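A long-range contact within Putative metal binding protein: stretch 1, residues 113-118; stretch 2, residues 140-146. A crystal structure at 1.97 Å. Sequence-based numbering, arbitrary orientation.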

ATOM      1  N   PRO A 113      10.809  -8.224  19.876  1.00 24.44           N
ATOM      2  CA  PRO A 113      10.704  -7.693  21.237  1.00 25.68           C
ATOM      3  C   PRO A 113      12.077  -7.400  21.851  1.00 26.95           C
ATOM      4  O   PRO A 113      12.212  -6.495  22.664  1.00 26.92           O
ATOM      5  CB  PRO A 113       9.967  -8.804  21.983  1.00 24.91           C
ATOM      6  CG  PRO A 113       9.076  -9.367  20.929  1.00 26.99           C
ATOM      7  CD  PRO A 113       9.982  -9.434  19.719  1.00 24.31           C
ATOM      8  N   SER A 114      13.093  -8.160  21.456  1.00 29.06           N
ATOM      9  CA  SER A 114      14.442  -7.957  21.989  1.00 29.62           C
ATOM     10  C   SER A 114      15.027  -6.605  21.597  1.00 29.40           C
ATOM     11  O   SER A 114      15.948  -6.111  22.244  1.00 30.03           O
ATOM     12  CB  SER A 114      15.376  -9.081  21.527  1.00 30.22           C
ATOM     13  OG  SER A 114      15.330  -9.240  20.119  1.00 29.86           O
ATOM     14  N   ASN A 115      14.502  -6.021  20.521  1.00 28.37           N
ATOM     15  CA  ASN A 115      14.940  -4.711  20.061  1.00 25.08           C
ATOM     16  C   ASN A 115      16.462  -4.527  20.095  1.00 24.13           C
ATOM     17  O   ASN A 115      16.977  -3.645  20.782  1.00 23.62           O
ATOM     18  CB  ASN A 115      14.243  -3.637  20.917  1.00 25.48           C
ATOM     19  CG  ASN A 115      14.385  -2.238  20.350  1.00 27.06           C
ATOM     20  OD1 ASN A 115      14.684  -2.057  19.167  1.00 27.52           O
ATOM     21  ND2 ASN A 115      14.145  -1.235  21.193  1.00 26.58           N
ATOM     22  N   PRO A 116      17.205  -5.360  19.347  1.00 22.70           N
ATOM     23  CA  PRO A 116      18.664  -5.231  19.337  1.00 23.02           C
ATOM     24  C   PRO A 116      19.179  -3.878  18.842  1.00 24.10           C
ATOM     25  O   PRO A 116      20.266  -3.440  19.243  1.00 25.47           O
ATOM     26  CB  PRO A 116      19.111  -6.409  18.464  1.00 22.71           C
ATOM     27  CG  PRO A 116      17.915  -6.657  17.569  1.00 22.80           C
ATOM     28  CD  PRO A 116      16.774  -6.518  18.544  1.00 21.79           C
ATOM     29  N   ALA A 117      18.401  -3.211  17.990  1.00 23.14           N
ATOM     30  CA  ALA A 117      18.788  -1.905  17.471  1.00 24.29           C
ATOM     31  C   ALA A 117      18.509  -0.820  18.514  1.00 24.03           C
ATOM     32  O   ALA A 117      18.872   0.344  18.330  1.00 20.73           O
ATOM     33  CB  ALA A 117      18.028  -1.600  16.193  1.00 23.70           C
ATOM     34  N   LYS A 118      17.852  -1.215  19.600  1.00 24.48           N
ATOM     35  CA  LYS A 118      17.525  -0.293  20.686  1.00 27.79           C
ATOM     36  C   LYS A 118      16.764   0.949  20.214  1.00 27.60           C
ATOM     37  O   LYS A 118      17.071   2.076  20.605  1.00 27.49           O
ATOM     38  CB  LYS A 118      18.813   0.092  21.423  1.00 28.30           C
ATOM     39  CG  LYS A 118      19.513  -1.132  21.989  1.00 31.07           C
ATOM     40  CD  LYS A 118      20.893  -0.842  22.558  1.00 33.81           C
ATOM     41  CE  LYS A 118      21.526  -2.141  23.066  1.00 37.10           C
ATOM     42  NZ  LYS A 118      21.484  -3.246  22.044  1.00 37.11           N
ATOM     43  N   ASN A 140      27.208  -7.001  16.543  1.00 41.81           N
ATOM     44  CA  ASN A 140      27.513  -7.628  17.827  1.00 40.89           C
ATOM     45  C   ASN A 140      26.358  -7.489  18.810  1.00 39.62           C
ATOM     46  O   ASN A 140      26.550  -7.075  19.956  1.00 39.65           O
ATOM     47  CB  ASN A 140      28.759  -6.978  18.419  1.00 43.85           C
ATOM     48  CG  ASN A 140      28.590  -5.486  18.603  1.00 45.98           C
ATOM     49  OD1 ASN A 140      27.788  -4.859  17.909  1.00 48.37           O
ATOM     50  ND2 ASN A 140      29.344  -4.907  19.529  1.00 47.17           N
ATOM     51  N   THR A 141      25.156  -7.821  18.359  1.00 35.85           N
ATOM     52  CA  THR A 141      23.981  -7.735  19.211  1.00 33.13           C
ATOM     53  C   THR A 141      23.291  -9.081  19.195  1.00 32.31           C
ATOM     54  O   THR A 141      23.570  -9.920  18.334  1.00 29.86           O
ATOM     55  CB  THR A 141      22.979  -6.680  18.707  1.00 32.74           C
ATOM     56  OG1 THR A 141      22.494  -7.058  17.409  1.00 29.25           O
ATOM     57  CG2 THR A 141      23.644  -5.317  18.627  1.00 30.89           C
ATOM     58  N   LYS A 142      22.396  -9.293  20.150  1.00 31.56           N
ATOM     59  CA  LYS A 142      21.665 -10.543  20.209  1.00 32.66           C
ATOM     60  C   LYS A 142      20.168 -10.274  20.279  1.00 31.59           C
ATOM     61  O   LYS A 142      19.667  -9.747  21.266  1.00 33.98           O
ATOM     62  CB  LYS A 142      22.103 -11.380  21.413  1.00 34.89           C
ATOM     63  CG  LYS A 142      21.656 -12.835  21.312  1.00 38.39           C
ATOM     64  CD  LYS A 142      22.103 -13.430  19.973  1.00 39.10           C
ATOM     65  CE  LYS A 142      21.014 -14.286  19.349  1.00 38.68           C
ATOM     66  NZ  LYS A 142      21.384 -14.731  17.983  1.00 37.29           N
ATOM     67  N   PRO A 143      19.437 -10.616  19.210  1.00 30.35           N
ATOM     68  CA  PRO A 143      20.012 -11.221  18.003  1.00 28.28           C
ATOM     69  C   PRO A 143      20.652 -10.148  17.118  1.00 25.81           C
ATOM     70  O   PRO A 143      20.609  -8.963  17.440  1.00 24.15           O
ATOM     71  CB  PRO A 143      18.799 -11.868  17.349  1.00 29.08           C
ATOM     72  CG  PRO A 143      17.709 -10.870  17.661  1.00 28.87           C
ATOM     73  CD  PRO A 143      17.965 -10.548  19.119  1.00 29.54           C
ATOM     74  N   PRO A 144      21.286 -10.552  16.006  1.00 24.78           N
ATOM     75  CA  PRO A 144      21.885  -9.509  15.169  1.00 24.45           C
ATOM     76  C   PRO A 144      20.773  -8.674  14.527  1.00 23.55           C
ATOM     77  O   PRO A 144      19.661  -9.165  14.319  1.00 23.12           O
ATOM     78  CB  PRO A 144      22.685 -10.310  14.142  1.00 24.47           C
ATOM     79  CG  PRO A 144      21.867 -11.552  13.985  1.00 26.78           C
ATOM     80  CD  PRO A 144      21.488 -11.888  15.417  1.00 24.74           C
ATOM     81  N   VAL A 145      21.065  -7.412  14.237  1.00 23.45           N
ATOM     82  CA  VAL A 145      20.076  -6.540  13.615  1.00 22.44           C
ATOM     83  C   VAL A 145      20.013  -6.837  12.118  1.00 21.24           C
ATOM     84  O   VAL A 145      21.008  -6.684  11.411  1.00 20.05           O
ATOM     85  CB  VAL A 145      20.447  -5.059  13.818  1.00 24.12           C
ATOM     86  CG1 VAL A 145      19.477  -4.158  13.062  1.00 20.45           C
ATOM     87  CG2 VAL A 145      20.434  -4.728  15.306  1.00 22.03           C
ATOM     88  N   ARG A 146      18.855  -7.300  11.655  1.00 19.57           N
ATOM     89  CA  ARG A 146      18.643  -7.596  10.240  1.00 19.24           C
ATOM     90  C   ARG A 146      17.334  -6.928   9.786  1.00 18.13           C
ATOM     91  O   ARG A 146      16.417  -6.734  10.588  1.00 18.87           O
ATOM     92  CB  ARG A 146      18.599  -9.115  10.008  1.00 18.25           C
ATOM     93  CG  ARG A 146      19.959  -9.811  10.247  1.00 19.11           C
ATOM     94  CD  ARG A 146      19.839 -11.326  10.201  1.00 18.29           C
ATOM     95  NE  ARG A 146      19.317 -11.807   8.921  1.00 20.24           N
ATOM     96  CZ  ARG A 146      20.019 -11.845   7.793  1.00 20.44           C
ATOM     97  NH1 ARG A 146      21.281 -11.429   7.776  1.00 18.00           N
ATOM     98  NH2 ARG A 146      19.464 -12.315   6.687  1.00 20.26           N
TER

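The centre of this contact is Pro116. Its CA-to-CB bond points toward the second stretch, the residue is buried, and 78 Å² of its surface is covered there, more than for any other residue of either stretch. The ring, with C-gamma endo pucker, meets several partners at once: Pro116 CB lies 3.8 Å from Val145 CG2, and Pro116 CG lies 4.2 Å from Pro143 CD. Both separations are those of ordinary apolar packing. A proline suits this position because its compact ring presents carbon to the neighbouring chain, while its nitrogen, bonded to CD, has no hydrogen that would need an acceptor.

Val145 extends the apolar patch to the next residue of the first stretch. Its chi1 of 175° (t) places CG2 3.8 Å from Pro116 CB, as noted, and 4.0 Å from Ala117 CB; the same methyl is 3.7 Å from the backbone atom Ala117 N. The CA-to-CB bonds of Val145 and Ala117 both run sideways to the opposing stretch, and it is the CG2 methyl of Val145 that reaches Ala117. Ala117 is buried, and its single methyl contributes a small apolar surface beside the valine.

The nearest CA atoms across the stretches are Pro116 CA and Thr141 CA, 5.9 Å apart. Neither stretch forms a regular helix or strand, and no hydrogen bond crosses between them, so the evidence points to packing rather than backbone pairing. Each side is nevertheless organised locally. In the first, a type I beta turn runs from Asn115 to Lys118, closed by the hydrogen bond from Lys118 N to Asn115 O at 2.8 Å; Pro116, with phi/psi of -60/-27, and Ala117, with -79/-7, occupy its two central positions. The turn therefore carries the two residues that meet Val145. Lys118 adds a second internal bond, from NZ to Pro116 O at 3.1 Å, its chi4 of 51° (p) bending the end of an otherwise extended chain after chi2 and chi3 near 180°.

In the second stretch, a cis peptide bond precedes Pro143, a geometry more accessible to proline than to other residues. Thr141, at chi1 63° (p), donates a hydrogen bond from OG1 to Pro143 O at 2.7 Å, spanning this cis segment. Both oxygens also border the central ring: Pro116 CB is 3.6 Å from Thr141 OG1 and 3.1 Å from Pro143 O. The latter is a close carbon-to-oxygen approach, while the hydroxyl's hydrogen bond stays within its own stretch.

Farther out, Ser114 is exposed but directs its CA-to-CB bond toward the second stretch. At chi1 52° (p), Ser114 OG comes within 3.1 Å of Pro143 CD, a tight polar-to-carbon contact; the short side chain brings its hydroxyl against the ring carbon. Lys142 turns its CA-to-CB bond away, leaving its backbone to face the contact, with Lys142 O 4.4 Å from Ser114 CB. In all, 264 Å² is buried, summed over both sides.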